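Local coordinates for protein ParA (Salmonella enterica subsp. enterica serovar Newport str. SL317, PDB 3EZF) that probably acts as a P-loop ATPase in plasmid partition and, with ADP bound, in transcriptional regulation through a winged-helix DNA-binding region, at residues A135-Q140 with P201-I206; E225-Q230 with R237-D242; T275-A280 with H285-Y290; E296-L301 with P308-S313. All coordinates share one frame; numbering follows the deposited sequence.

Contact 1. Residues A135-Q140 with P201-I206; sequences ALRVHQ and PGVDVI. With SO4 (sulfate ion), chain G.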
loop_
_atom_site.group_PDB
_atom_site.type_symbol
_atom_site.label_atom_id
_atom_site.label_comp_id
_atom_site.label_asym_id
_atom_site.label_seq_id
_atom_site.Cartn_x
_atom_site.Cartn_y
_atom_site.Cartn_z
ATOM N N ALA A 135 5.136 -1.812 -21.956
ATOM C CA ALA A 135 5.837 -2.931 -22.588
ATOM C C ALA A 135 5.068 -3.404 -23.819
ATOM O O ALA A 135 5.584 -3.364 -24.942
ATOM C CB ALA A 135 5.981 -4.091 -21.592
ATOM N N LEU A 136 3.835 -3.857 -23.599
ATOM C CA LEU A 136 2.986 -4.328 -24.685
ATOM C C LEU A 136 3.034 -3.360 -25.880
ATOM O O LEU A 136 3.088 -3.775 -27.034
ATOM C CB LEU A 136 1.539 -4.486 -24.178
ATOM C CG LEU A 136 1.296 -5.626 -23.175
ATOM C CD1 LEU A 136 -0.111 -5.589 -22.600
ATOM C CD2 LEU A 136 1.532 -6.936 -23.887
ATOM N N ARG A 137 3.054 -2.066 -25.581
ATOM C CA ARG A 137 3.055 -1.029 -26.604
ATOM C C ARG A 137 4.288 -0.981 -27.486
ATOM O O ARG A 137 4.189 -1.064 -28.708
ATOM C CB ARG A 137 2.851 0.347 -25.957
ATOM C CG ARG A 137 1.984 1.287 -26.760
ATOM C CD ARG A 137 2.694 1.860 -27.967
ATOM N NE ARG A 137 1.760 2.141 -29.067
ATOM C CZ ARG A 137 1.852 3.180 -29.889
ATOM N NH1 ARG A 137 2.827 4.065 -29.742
ATOM N NH2 ARG A 137 0.995 3.304 -30.880
ATOM N N VAL A 138 5.450 -0.850 -26.868
ATOM C CA VAL A 138 6.679 -0.733 -27.621
ATOM C C VAL A 138 7.360 -2.045 -27.916
ATOM O O VAL A 138 8.461 -2.051 -28.456
ATOM C CB VAL A 138 7.679 0.157 -26.878
ATOM C CG1 VAL A 138 6.999 1.440 -26.431
ATOM C CG2 VAL A 138 8.248 -0.586 -25.683
ATOM N N HIS A 139 6.725 -3.158 -27.578
ATOM C CA HIS A 139 7.352 -4.451 -27.817
ATOM C C HIS A 139 7.891 -4.604 -29.231
ATOM O O HIS A 139 7.399 -3.985 -30.174
ATOM C CB HIS A 139 6.382 -5.596 -27.543
ATOM C CG HIS A 139 7.039 -6.943 -27.512
ATOM N ND1 HIS A 139 7.648 -7.449 -26.383
ATOM C CD2 HIS A 139 7.179 -7.892 -28.470
ATOM C CE1 HIS A 139 8.128 -8.654 -26.646
ATOM N NE2 HIS A 139 7.855 -8.942 -27.904
ATOM N N GLN A 140 8.907 -5.450 -29.360
ATOM C CA GLN A 140 9.555 -5.732 -30.637
ATOM C C GLN A 140 8.572 -6.271 -31.672
ATOM O O GLN A 140 8.298 -5.621 -32.683
ATOM C CB GLN A 140 10.667 -6.767 -30.430
ATOM C CG GLN A 140 11.862 -6.270 -29.640
ATOM C CD GLN A 140 12.839 -5.514 -30.516
ATOM O OE1 GLN A 140 12.468 -4.558 -31.191
ATOM N NE2 GLN A 140 14.094 -5.944 -30.514
ATOM N N PRO A 201 3.380 7.531 -25.888
ATOM C CA PRO A 201 2.204 7.950 -26.667
ATOM C C PRO A 201 1.046 6.949 -26.853
ATOM O O PRO A 201 -0.126 7.342 -26.776
ATOM C CB PRO A 201 2.804 8.401 -28.001
ATOM C CG PRO A 201 4.138 7.702 -28.047
ATOM C CD PRO A 201 4.613 7.831 -26.631
ATOM N N GLY A 202 1.328 5.674 -27.083
ATOM C CA GLY A 202 0.202 4.772 -27.257
ATOM C C GLY A 202 -0.605 4.418 -26.011
ATOM O O GLY A 202 -1.763 4.040 -26.131
ATOM N N VAL A 203 0.006 4.551 -24.832
ATOM C CA VAL A 203 -0.595 4.206 -23.534
ATOM C C VAL A 203 -1.127 5.393 -22.726
ATOM O O VAL A 203 -0.344 6.202 -22.251
ATOM C CB VAL A 203 0.448 3.485 -22.650
ATOM C CG1 VAL A 203 -0.132 3.191 -21.277
ATOM C CG2 VAL A 203 0.911 2.183 -23.327
ATOM N N ASP A 204 -2.447 5.473 -22.538
ATOM C CA ASP A 204 -3.078 6.578 -21.793
ATOM C C ASP A 204 -3.529 6.150 -20.407
ATOM O O ASP A 204 -3.744 4.965 -20.167
ATOM C CB ASP A 204 -4.295 7.102 -22.553
ATOM C CG ASP A 204 -3.929 7.731 -23.883
ATOM O OD1 ASP A 204 -3.505 8.898 -23.891
ATOM O OD2 ASP A 204 -4.061 7.063 -24.923
ATOM N N VAL A 205 -3.701 7.106 -19.498
ATOM C CA VAL A 205 -4.105 6.774 -18.130
ATOM C C VAL A 205 -5.173 7.698 -17.566
ATOM O O VAL A 205 -5.124 8.902 -17.814
ATOM C CB VAL A 205 -2.894 6.826 -17.150
ATOM C CG1 VAL A 205 -3.324 6.356 -15.770
ATOM C CG2 VAL A 205 -1.747 5.959 -17.666
ATOM N N ILE A 206 -6.143 7.131 -16.837
ATOM C CA ILE A 206 -7.186 7.924 -16.173
ATOM C C ILE A 206 -6.735 7.886 -14.725
ATOM O O ILE A 206 -6.866 6.867 -14.058
ATOM C CB ILE A 206 -8.595 7.305 -16.251
ATOM C CG1 ILE A 206 -9.204 7.518 -17.637
ATOM C CG2 ILE A 206 -9.501 7.977 -15.246
ATOM C CD1 ILE A 206 -10.673 7.056 -17.750
HETATM S S SO4 G . -1.192 6.617 -30.770
HETATM O O1 SO4 G . -1.503 7.660 -31.765
HETATM O O2 SO4 G . -1.999 5.416 -31.048
HETATM O O3 SO4 G . -1.500 7.120 -29.418
HETATM O O4 SO4 G . 0.239 6.282 -30.848
#

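Contact 2. Residues E225-Q230 with R237-D242; sequences EHLPGQ and RRNIID. Unlike the reference sequence in segment 225-230: Gln230 (reference Met). Unlike the reference sequence in segment 237-242: Arg238 (reference Lys), Asn239 (reference Lys), Asp242 (reference Glu).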
loop_
_atom_site.group_PDB
_atom_site.type_symbol
_atom_site.label_atom_id
_atom_site.label_comp_id
_atom_site.label_asym_id
_atom_site.label_seq_id
_atom_site.Cartn_x
_atom_site.Cartn_y
_atom_site.Cartn_z
ATOM N N GLU A 225 -27.635 10.095 -5.578
ATOM C CA GLU A 225 -27.764 11.536 -5.778
ATOM C C GLU A 225 -27.481 11.930 -7.225
ATOM O O GLU A 225 -28.360 12.407 -7.929
ATOM C CB GLU A 225 -26.802 12.247 -4.818
ATOM C CG GLU A 225 -26.653 13.735 -4.993
ATOM C CD GLU A 225 -25.780 14.351 -3.901
ATOM O OE1 GLU A 225 -25.406 15.543 -4.024
ATOM O OE2 GLU A 225 -25.475 13.644 -2.915
ATOM N N HIS A 226 -26.252 11.678 -7.661
ATOM C CA HIS A 226 -25.775 12.002 -9.000
ATOM C C HIS A 226 -26.205 11.094 -10.134
ATOM O O HIS A 226 -26.244 11.529 -11.282
ATOM C CB HIS A 226 -24.258 12.066 -8.981
ATOM C CG HIS A 226 -23.725 13.167 -8.126
ATOM N ND1 HIS A 226 -23.602 14.463 -8.579
ATOM C CD2 HIS A 226 -23.328 13.180 -6.835
ATOM C CE1 HIS A 226 -23.151 15.224 -7.600
ATOM N NE2 HIS A 226 -22.977 14.466 -6.529
ATOM N N LEU A 227 -26.508 9.839 -9.831
ATOM C CA LEU A 227 -26.918 8.900 -10.864
ATOM C C LEU A 227 -28.192 8.202 -10.446
ATOM O O LEU A 227 -28.187 7.011 -10.134
ATOM C CB LEU A 227 -25.812 7.877 -11.114
ATOM C CG LEU A 227 -24.525 8.459 -11.687
ATOM C CD1 LEU A 227 -23.388 7.461 -11.557
ATOM C CD2 LEU A 227 -24.752 8.823 -13.135
ATOM N N PRO A 228 -29.312 8.943 -10.440
ATOM C CA PRO A 228 -30.624 8.407 -10.054
ATOM C C PRO A 228 -30.955 7.119 -10.799
ATOM O O PRO A 228 -30.657 6.979 -11.986
ATOM C CB PRO A 228 -31.572 9.538 -10.430
ATOM C CG PRO A 228 -30.887 10.148 -11.633
ATOM C CD PRO A 228 -29.466 10.236 -11.127
ATOM N N GLY A 229 -31.566 6.176 -10.090
ATOM C CA GLY A 229 -31.944 4.918 -10.704
ATOM C C GLY A 229 -30.820 4.116 -11.314
ATOM O O GLY A 229 -31.081 3.111 -11.956
ATOM N N GLN A 230 -29.578 4.546 -11.112
ATOM C CA GLN A 230 -28.402 3.862 -11.650
ATOM C C GLN A 230 -27.937 2.716 -10.755
ATOM O O GLN A 230 -28.094 2.769 -9.541
ATOM C CB GLN A 230 -27.248 4.853 -11.797
ATOM C CG GLN A 230 -27.186 5.579 -13.110
ATOM C CD GLN A 230 -26.855 4.647 -14.247
ATOM O OE1 GLN A 230 -26.615 5.089 -15.368
ATOM N NE2 GLN A 230 -26.840 3.344 -13.968
ATOM N N ARG A 237 -18.636 0.507 -16.442
ATOM C CA ARG A 237 -18.840 0.063 -17.816
ATOM C C ARG A 237 -19.656 1.062 -18.614
ATOM O O ARG A 237 -19.437 1.234 -19.803
ATOM C CB ARG A 237 -19.563 -1.295 -17.855
ATOM C CG ARG A 237 -18.850 -2.429 -18.631
ATOM C CD ARG A 237 -18.740 -2.270 -20.158
ATOM N NE ARG A 237 -17.692 -3.174 -20.664
ATOM C CZ ARG A 237 -17.438 -3.453 -21.947
ATOM N NH1 ARG A 237 -18.152 -2.914 -22.929
ATOM N NH2 ARG A 237 -16.447 -4.282 -22.253
ATOM N N ARG A 238 -20.596 1.727 -17.963
ATOM C CA ARG A 238 -21.449 2.660 -18.667
ATOM C C ARG A 238 -20.959 4.095 -18.812
ATOM O O ARG A 238 -21.160 4.702 -19.854
ATOM C CB ARG A 238 -22.825 2.690 -18.006
ATOM C CG ARG A 238 -23.945 2.965 -18.984
ATOM C CD ARG A 238 -25.116 3.685 -18.327
ATOM N NE ARG A 238 -24.787 5.071 -17.992
ATOM C CZ ARG A 238 -25.633 6.088 -18.134
ATOM N NH1 ARG A 238 -26.858 5.869 -18.603
ATOM N NH2 ARG A 238 -25.256 7.325 -17.815
ATOM N N ASN A 239 -20.317 4.643 -17.787
ATOM C CA ASN A 239 -19.893 6.037 -17.840
ATOM C C ASN A 239 -18.471 6.331 -18.303
ATOM O O ASN A 239 -18.124 7.488 -18.534
ATOM C CB ASN A 239 -20.165 6.696 -16.478
ATOM C CG ASN A 239 -21.649 6.766 -16.151
ATOM O OD1 ASN A 239 -22.034 7.140 -15.046
ATOM N ND2 ASN A 239 -22.488 6.408 -17.115
ATOM N N ILE A 240 -17.646 5.302 -18.433
ATOM C CA ILE A 240 -16.287 5.517 -18.909
ATOM C C ILE A 240 -15.921 4.552 -20.026
ATOM O O ILE A 240 -15.709 4.968 -21.164
ATOM C CB ILE A 240 -15.223 5.387 -17.770
ATOM C CG1 ILE A 240 -15.377 6.555 -16.776
ATOM C CG2 ILE A 240 -13.804 5.374 -18.383
ATOM C CD1 ILE A 240 -14.414 6.546 -15.617
ATOM N N ILE A 241 -15.876 3.264 -19.689
ATOM C CA ILE A 241 -15.504 2.200 -20.622
ATOM C C ILE A 241 -16.293 2.183 -21.910
ATOM O O ILE A 241 -15.708 2.282 -22.987
ATOM C CB ILE A 241 -15.581 0.796 -19.940
ATOM C CG1 ILE A 241 -14.371 0.617 -19.009
ATOM C CG2 ILE A 241 -15.587 -0.313 -20.984
ATOM C CD1 ILE A 241 -14.376 -0.656 -18.209
ATOM N N ASP A 242 -17.612 2.057 -21.823
ATOM C CA ASP A 242 -18.420 2.044 -23.039
ATOM C C ASP A 242 -18.358 3.385 -23.774
ATOM O O ASP A 242 -18.614 3.444 -24.967
ATOM C CB ASP A 242 -19.882 1.682 -22.736
ATOM C CG ASP A 242 -20.166 0.193 -22.915
ATOM O OD1 ASP A 242 -19.312 -0.506 -23.501
ATOM O OD2 ASP A 242 -21.245 -0.283 -22.488
#

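Contact 3. Residues T275-A280 with H285-Y290; sequences TPTPPA and HSTLKY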
loop_
_atom_site.group_PDB
_atom_site.type_symbol
_atom_site.label_atom_id
_atom_site.label_comp_id
_atom_site.label_asym_id
_atom_site.label_seq_id
_atom_site.Cartn_x
_atom_site.Cartn_y
_atom_site.Cartn_z
ATOM N N THR A 275 -4.350 -12.150 -12.582
ATOM C CA THR A 275 -3.806 -12.310 -11.241
ATOM C C THR A 275 -2.310 -12.568 -11.185
ATOM O O THR A 275 -1.838 -13.659 -11.490
ATOM C CB THR A 275 -4.455 -13.482 -10.492
ATOM O OG1 THR A 275 -5.862 -13.263 -10.368
ATOM C CG2 THR A 275 -3.843 -13.618 -9.099
ATOM N N PRO A 276 -1.536 -11.555 -10.811
ATOM C CA PRO A 276 -0.097 -11.787 -10.727
ATOM C C PRO A 276 0.140 -12.318 -9.304
ATOM O O PRO A 276 -0.305 -11.707 -8.329
ATOM C CB PRO A 276 0.478 -10.392 -10.954
ATOM C CG PRO A 276 -0.545 -9.517 -10.316
ATOM C CD PRO A 276 -1.849 -10.116 -10.773
ATOM N N THR A 277 0.806 -13.462 -9.179
ATOM C CA THR A 277 1.065 -14.038 -7.856
ATOM C C THR A 277 2.479 -13.755 -7.365
ATOM O O THR A 277 3.455 -14.011 -8.070
ATOM C CB THR A 277 0.844 -15.565 -7.843
ATOM O OG1 THR A 277 -0.495 -15.855 -8.259
ATOM C CG2 THR A 277 1.054 -16.122 -6.440
ATOM N N PRO A 278 2.600 -13.207 -6.146
ATOM C CA PRO A 278 3.908 -12.894 -5.570
ATOM C C PRO A 278 4.669 -14.157 -5.195
ATOM O O PRO A 278 4.065 -15.173 -4.839
ATOM C CB PRO A 278 3.554 -12.068 -4.334
ATOM C CG PRO A 278 2.231 -11.469 -4.681
ATOM C CD PRO A 278 1.526 -12.623 -5.329
ATOM N N PRO A 279 6.012 -14.106 -5.270
ATOM C CA PRO A 279 6.912 -15.221 -4.944
ATOM C C PRO A 279 7.012 -15.430 -3.429
ATOM O O PRO A 279 7.015 -16.565 -2.940
ATOM C CB PRO A 279 8.237 -14.771 -5.551
ATOM C CG PRO A 279 8.196 -13.281 -5.329
ATOM C CD PRO A 279 6.776 -12.940 -5.752
ATOM N N ALA A 280 7.088 -14.314 -2.704
ATOM C CA ALA A 280 7.188 -14.298 -1.245
ATOM C C ALA A 280 6.298 -15.331 -0.554
ATOM O O ALA A 280 5.073 -15.291 -0.661
ATOM C CB ALA A 280 6.862 -12.900 -0.725
ATOM N N HIS A 285 0.482 -16.764 0.512
ATOM C CA HIS A 285 -0.658 -17.100 1.323
ATOM C C HIS A 285 -1.787 -16.099 1.066
ATOM O O HIS A 285 -2.928 -16.496 0.830
ATOM C CB HIS A 285 -0.258 -17.101 2.797
ATOM C CG HIS A 285 -1.296 -17.673 3.700
ATOM N ND1 HIS A 285 -2.527 -17.078 3.892
ATOM C CD2 HIS A 285 -1.309 -18.799 4.453
ATOM C CE1 HIS A 285 -3.248 -17.810 4.723
ATOM N NE2 HIS A 285 -2.527 -18.863 5.075
ATOM N N SER A 286 -1.459 -14.808 1.092
ATOM C CA SER A 286 -2.440 -13.737 0.884
ATOM C C SER A 286 -3.196 -13.812 -0.424
ATOM O O SER A 286 -4.425 -13.744 -0.449
ATOM C CB SER A 286 -1.765 -12.372 0.956
ATOM O OG SER A 286 -1.362 -12.086 2.276
ATOM N N THR A 287 -2.454 -13.932 -1.516
ATOM C CA THR A 287 -3.077 -13.997 -2.826
ATOM C C THR A 287 -4.102 -15.125 -2.899
ATOM O O THR A 287 -5.159 -14.973 -3.522
ATOM C CB THR A 287 -2.008 -14.155 -3.920
ATOM O OG1 THR A 287 -1.041 -13.104 -3.778
ATOM C CG2 THR A 287 -2.638 -14.050 -5.305
ATOM N N LEU A 288 -3.796 -16.244 -2.244
ATOM C CA LEU A 288 -4.700 -17.393 -2.226
ATOM C C LEU A 288 -5.914 -17.030 -1.402
ATOM O O LEU A 288 -7.052 -17.261 -1.802
ATOM C CB LEU A 288 -4.031 -18.622 -1.605
ATOM C CG LEU A 288 -2.908 -19.312 -2.374
ATOM C CD1 LEU A 288 -2.534 -20.580 -1.639
ATOM C CD2 LEU A 288 -3.363 -19.643 -3.776
ATOM N N LYS A 289 -5.651 -16.461 -0.238
ATOM C CA LYS A 289 -6.706 -16.027 0.658
ATOM C C LYS A 289 -7.637 -15.123 -0.164
ATOM O O LYS A 289 -8.859 -15.262 -0.118
ATOM C CB LYS A 289 -6.084 -15.237 1.820
ATOM C CG LYS A 289 -6.819 -15.336 3.142
ATOM C CD LYS A 289 -6.686 -16.728 3.738
ATOM C CE LYS A 289 -7.222 -16.773 5.154
ATOM N NZ LYS A 289 -6.430 -15.872 6.030
ATOM N N TYR A 290 -7.039 -14.209 -0.928
ATOM C CA TYR A 290 -7.783 -13.267 -1.763
ATOM C C TYR A 290 -8.561 -13.972 -2.860
ATOM O O TYR A 290 -9.739 -13.681 -3.081
ATOM C CB TYR A 290 -6.826 -12.248 -2.385
ATOM C CG TYR A 290 -7.511 -11.191 -3.227
ATOM C CD1 TYR A 290 -7.703 -11.376 -4.597
ATOM C CD2 TYR A 290 -7.927 -9.987 -2.664
ATOM C CE1 TYR A 290 -8.300 -10.385 -5.390
ATOM C CE2 TYR A 290 -8.522 -8.995 -3.442
ATOM C CZ TYR A 290 -8.695 -9.199 -4.806
ATOM O OH TYR A 290 -9.251 -8.212 -5.588
#

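Contact 4. Residues E296-L301 with P308-S313; sequences EMLEQL and PRLSAS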
loop_
_atom_site.group_PDB
_atom_site.type_symbol
_atom_site.label_atom_id
_atom_site.label_comp_id
_atom_site.label_asym_id
_atom_site.label_seq_id
_atom_site.Cartn_x
_atom_site.Cartn_y
_atom_site.Cartn_z
ATOM N N GLU A 296 -17.710 -14.844 -3.719
ATOM C CA GLU A 296 -18.606 -13.990 -2.958
ATOM C C GLU A 296 -18.751 -12.629 -3.651
ATOM O O GLU A 296 -19.865 -12.122 -3.818
ATOM C CB GLU A 296 -18.068 -13.833 -1.535
ATOM C CG GLU A 296 -17.864 -15.176 -0.824
ATOM C CD GLU A 296 -17.131 -15.062 0.517
ATOM O OE1 GLU A 296 -16.931 -16.105 1.187
ATOM O OE2 GLU A 296 -16.755 -13.931 0.901
ATOM N N MET A 297 -17.628 -12.052 -4.072
ATOM C CA MET A 297 -17.644 -10.758 -4.748
ATOM C C MET A 297 -18.551 -10.857 -5.961
ATOM O O MET A 297 -19.484 -10.065 -6.124
ATOM C CB MET A 297 -16.237 -10.371 -5.213
ATOM C CG MET A 297 -15.199 -10.270 -4.121
ATOM S SD MET A 297 -15.354 -8.743 -3.206
ATOM C CE MET A 297 -15.832 -9.327 -1.563
ATOM N N LEU A 298 -18.268 -11.837 -6.816
ATOM C CA LEU A 298 -19.052 -12.044 -8.030
ATOM C C LEU A 298 -20.515 -12.323 -7.725
ATOM O O LEU A 298 -21.375 -12.147 -8.582
ATOM C CB LEU A 298 -18.474 -13.194 -8.857
ATOM C CG LEU A 298 -17.150 -12.939 -9.584
ATOM C CD1 LEU A 298 -16.656 -14.225 -10.222
ATOM C CD2 LEU A 298 -17.352 -11.883 -10.650
ATOM N N GLU A 299 -20.807 -12.753 -6.503
ATOM C CA GLU A 299 -22.190 -13.029 -6.148
ATOM C C GLU A 299 -22.952 -11.735 -5.869
ATOM O O GLU A 299 -24.078 -11.565 -6.340
ATOM C CB GLU A 299 -22.268 -13.978 -4.948
ATOM C CG GLU A 299 -22.334 -15.445 -5.338
ATOM C CD GLU A 299 -22.641 -16.354 -4.154
ATOM O OE1 GLU A 299 -22.818 -17.579 -4.366
ATOM O OE2 GLU A 299 -22.707 -15.841 -3.010
ATOM N N GLN A 300 -22.342 -10.821 -5.116
ATOM C CA GLN A 300 -22.999 -9.549 -4.818
ATOM C C GLN A 300 -23.443 -8.905 -6.126
ATOM O O GLN A 300 -24.533 -8.344 -6.211
ATOM C CB GLN A 300 -22.057 -8.597 -4.094
ATOM C CG GLN A 300 -21.538 -9.111 -2.782
ATOM C CD GLN A 300 -20.850 -8.021 -1.992
ATOM O OE1 GLN A 300 -20.190 -8.283 -0.983
ATOM N NE2 GLN A 300 -21.007 -6.782 -2.443
ATOM N N LEU A 301 -22.592 -8.993 -7.144
ATOM C CA LEU A 301 -22.907 -8.431 -8.440
ATOM C C LEU A 301 -24.147 -9.098 -9.002
ATOM O O LEU A 301 -24.793 -8.555 -9.891
ATOM C CB LEU A 301 -21.742 -8.629 -9.403
ATOM C CG LEU A 301 -20.504 -7.775 -9.171
ATOM C CD1 LEU A 301 -19.412 -8.206 -10.129
ATOM C CD2 LEU A 301 -20.855 -6.313 -9.381
ATOM N N PRO A 308 -21.700 -9.959 -14.246
ATOM C CA PRO A 308 -20.286 -9.898 -14.623
ATOM C C PRO A 308 -19.980 -10.428 -16.026
ATOM O O PRO A 308 -20.622 -11.363 -16.506
ATOM C CB PRO A 308 -19.590 -10.697 -13.515
ATOM C CG PRO A 308 -20.660 -11.598 -13.001
ATOM C CD PRO A 308 -21.872 -10.703 -12.990
ATOM N N ARG A 309 -19.005 -9.790 -16.669
ATOM C CA ARG A 309 -18.553 -10.144 -18.010
ATOM C C ARG A 309 -17.339 -11.052 -17.913
ATOM O O ARG A 309 -16.922 -11.642 -18.900
ATOM C CB ARG A 309 -18.132 -8.893 -18.775
ATOM C CG ARG A 309 -19.201 -7.821 -18.925
ATOM C CD ARG A 309 -18.606 -6.533 -19.500
ATOM N NE ARG A 309 -17.684 -6.786 -20.616
ATOM C CZ ARG A 309 -18.060 -7.112 -21.851
ATOM N NH1 ARG A 309 -19.346 -7.224 -22.138
ATOM N NH2 ARG A 309 -17.151 -7.331 -22.792
ATOM N N LEU A 310 -16.759 -11.131 -16.719
ATOM C CA LEU A 310 -15.576 -11.944 -16.502
ATOM C C LEU A 310 -15.708 -13.269 -17.248
ATOM O O LEU A 310 -16.665 -13.993 -17.049
ATOM C CB LEU A 310 -15.389 -12.172 -15.002
ATOM C CG LEU A 310 -14.039 -12.705 -14.529
ATOM C CD1 LEU A 310 -12.902 -11.924 -15.169
ATOM C CD2 LEU A 310 -13.995 -12.584 -13.016
ATOM N N SER A 311 -14.753 -13.584 -18.115
ATOM C CA SER A 311 -14.817 -14.822 -18.890
ATOM C C SER A 311 -13.466 -15.510 -19.151
ATOM O O SER A 311 -13.405 -16.510 -19.848
ATOM C CB SER A 311 -15.459 -14.534 -20.229
ATOM O OG SER A 311 -14.631 -13.639 -20.961
ATOM N N ALA A 312 -12.384 -14.968 -18.615
ATOM C CA ALA A 312 -11.074 -15.556 -18.809
ATOM C C ALA A 312 -10.238 -15.216 -17.583
ATOM O O ALA A 312 -10.620 -14.359 -16.788
ATOM C CB ALA A 312 -10.433 -14.986 -20.054
ATOM N N SER A 313 -9.106 -15.886 -17.418
ATOM C CA SER A 313 -8.254 -15.589 -16.280
ATOM C C SER A 313 -6.818 -16.012 -16.549
ATOM O O SER A 313 -6.564 -17.004 -17.219
ATOM C CB SER A 313 -8.776 -16.284 -15.023
ATOM O OG SER A 313 -8.520 -17.669 -15.090
#

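Contact 1. Residues A135-Q140 with P201-I206
Arg137 carries this contact and lays its long side chain along Gly202 and Val203. CB and CG of Arg137 rest on one methyl of Val203, with Arg137 CG 3.7 Å from Val203 CG2. The two side chains run past each other in opposite directions. A bend at chi2 (-75°) then turns the rest of the arginine along the glycine.

The glycine lies over the flat end of the chain. The CA of Gly202 sits over the centre of one guanidinium face, 3.5 Å from Arg137 CZ. Gly202 has no side chain there, which lets the flat group come this close to the backbone. Gly202 N also lies over that face, but as a second donor it is no partner for Arg137 NH1.

The polar bonds point elsewhere. Arg137 NH2 gives a weak, bent bond to the sulfate, 3.1 Å to O4 of the ion at 121°. The ion probably came from the crystallisation liquor. Asp146 forms a salt bridge with NH2, and the carbonyl of Leu147 accepts a hydrogen bond from NE.

The contact joins helix 129-138 to strand 203-206, outermost within this chain in the parallel sheet of the P-loop NTPase fold. Strand 149-153 pairs with that strand, and helix 378-400 packs on Leu136.

Contact 2. Residues E225-Q230 with R237-D242
Leu227 and Gln230 face Asn239 and Arg238 across a wide backbone gap, with CA atoms 10.3 Å apart for Leu227 and Asn239 and 10.0 Å for Gln230 and Arg238. Only side chains bridge it. Leu227 and Asn239 come from opposite directions, and both methyls of the leucine, CD1 and CD2, meet the end of the asparagine amide. Gln230 bends at chi2 (-67°) and brings its amide end over the centre of one face of the Arg238 guanidinium. The amide and guanidinium planes stand almost upright to each other, 84° apart.

The first segment leaves helix 219-226 through a type II beta turn from Leu227 to Gln230. Gly229 holds the third position, where positive phi is usual. The second lies on helix 235-241, which leads to strand 250-254 of the parallel sheet of the P-loop NTPase fold. A pi-type turn there bonds Asp242 N to Arg237 O at 2.8 Å.

Beside the contact, Arg237 NH1 forms a salt bridge with Asp242 OD1 at 2.7 Å. Ile241 covers part of one face of the Arg237 guanidinium. Ile235 packs on Leu227 and Gln230 from the same helix as Arg238. The exposed Arg238 also touches a crystal neighbour.

Contact 3. Residues T275-A280 with H285-Y290
Thr277 and Thr287 are the nearest pair by CA atoms, 6.5 Å apart. Strand 275-277 and helix 285-290 run nearly antiparallel, at 152°, and their axes come within 9.4 Å of each other. Thr287 makes most of the contact from the helix. Its CB points at the strand, and its two branches meet different partners. With OG1 anti to the carbonyl carbon (chi1 -54°), the methyl CG2 stands anti to the backbone N and reaches the threonines of the strand. It lies 4.0 Å from Thr275 CG2, where the two side chains pass in opposite directions. It lies 4.1 Å from Thr277 OG1.

The hydroxyl branch turns the other way, toward the ring of Pro278. That ring and Thr287 approach tip to tip, with Pro278 CD nearest to Thr287 OG1. No hydrogen bond crosses the contact.

This is the first half of a beta-alpha-beta connection. Strand 272-277 gives way to helices 281-291 and 294-303, and the chain then returns in strand 312-317, the parallel neighbour of the first.

The hydroxyls of Thr277 and Thr287 have partners outside the two segments. Thr287 OG1 donates to Asp283 O, one turn back in its own helix. Thr277 OG1 bonds with the hydroxyl of Tyr337, on helix 324-337, and the side chain of Tyr337 also packs on Thr275 and Thr287. On the helix, His285, Leu288 and Lys289 pack against Leu20 and Leu21 of the second subunit.

Contact 4. Residues E296-L301 with P308-S313
Leu298 and Leu301 present two bumps, one turn apart on helix 294-303, and the ring of Pro308 fits between them. The ring meets each leucine with a different edge atom. Pro308 CB touches Leu298 CD2 at 3.8 Å, and Pro308 CD touches Leu301 CB at 4.1 Å. Leu298 also reaches Leu310. Its CG lies anti to the carbonyl carbon (chi1 -72°), and its branched end then fills the hollow between Pro308 and Leu310. There Leu298 CD2 is 4.2 Å from Leu310 CD2, and the two leucine side chains cross at about a right angle. Pro308 and Leu310 both point their CB atoms at the helix, while Arg309 between them leads elsewhere and forms a salt bridge with Asp271.

The segment 308-313 then enters strand 312-317, an outer strand of the parallel sheet within this chain. Leu264 and Leu267 of helix 261-267 pack on Leu301. Tyr7 of the second subunit packs on both Leu298 and Pro308, so this contact also lines the dimer interface.

No hydrogen bond crosses between the segments, and all four touching residues are buried and apolar. Shape and the burial of hydrocarbon therefore hold helix and loop together.

Overall arrangement
All four contacts belong to the P-loop NTPase fold. Contacts 3 and 4 are buried, while contacts 1 and 2 are only partly so. Contacts 1, 3 and 4 reach the same parallel sheet. Within this chain, contact 1 sits at one outermost strand and contact 4 at the other, with contact 3 on the strand beside it. Contacts 3 and 4 use successive helices of one crossover, and both meet the second subunit. Contact 4 is wholly apolar, while contact 3 mixes methyls, a proline ring and threonine hydroxyls. Contacts 1 and 2 each place a group over an arginine face, buried for Arg137 and exposed for Arg238. Contact 1 touches contact 2 through Ile206 and Ile240. Contacts 2 and 4 meet where Arg237 and Arg309 lie close, each salt-bridged to an aspartate.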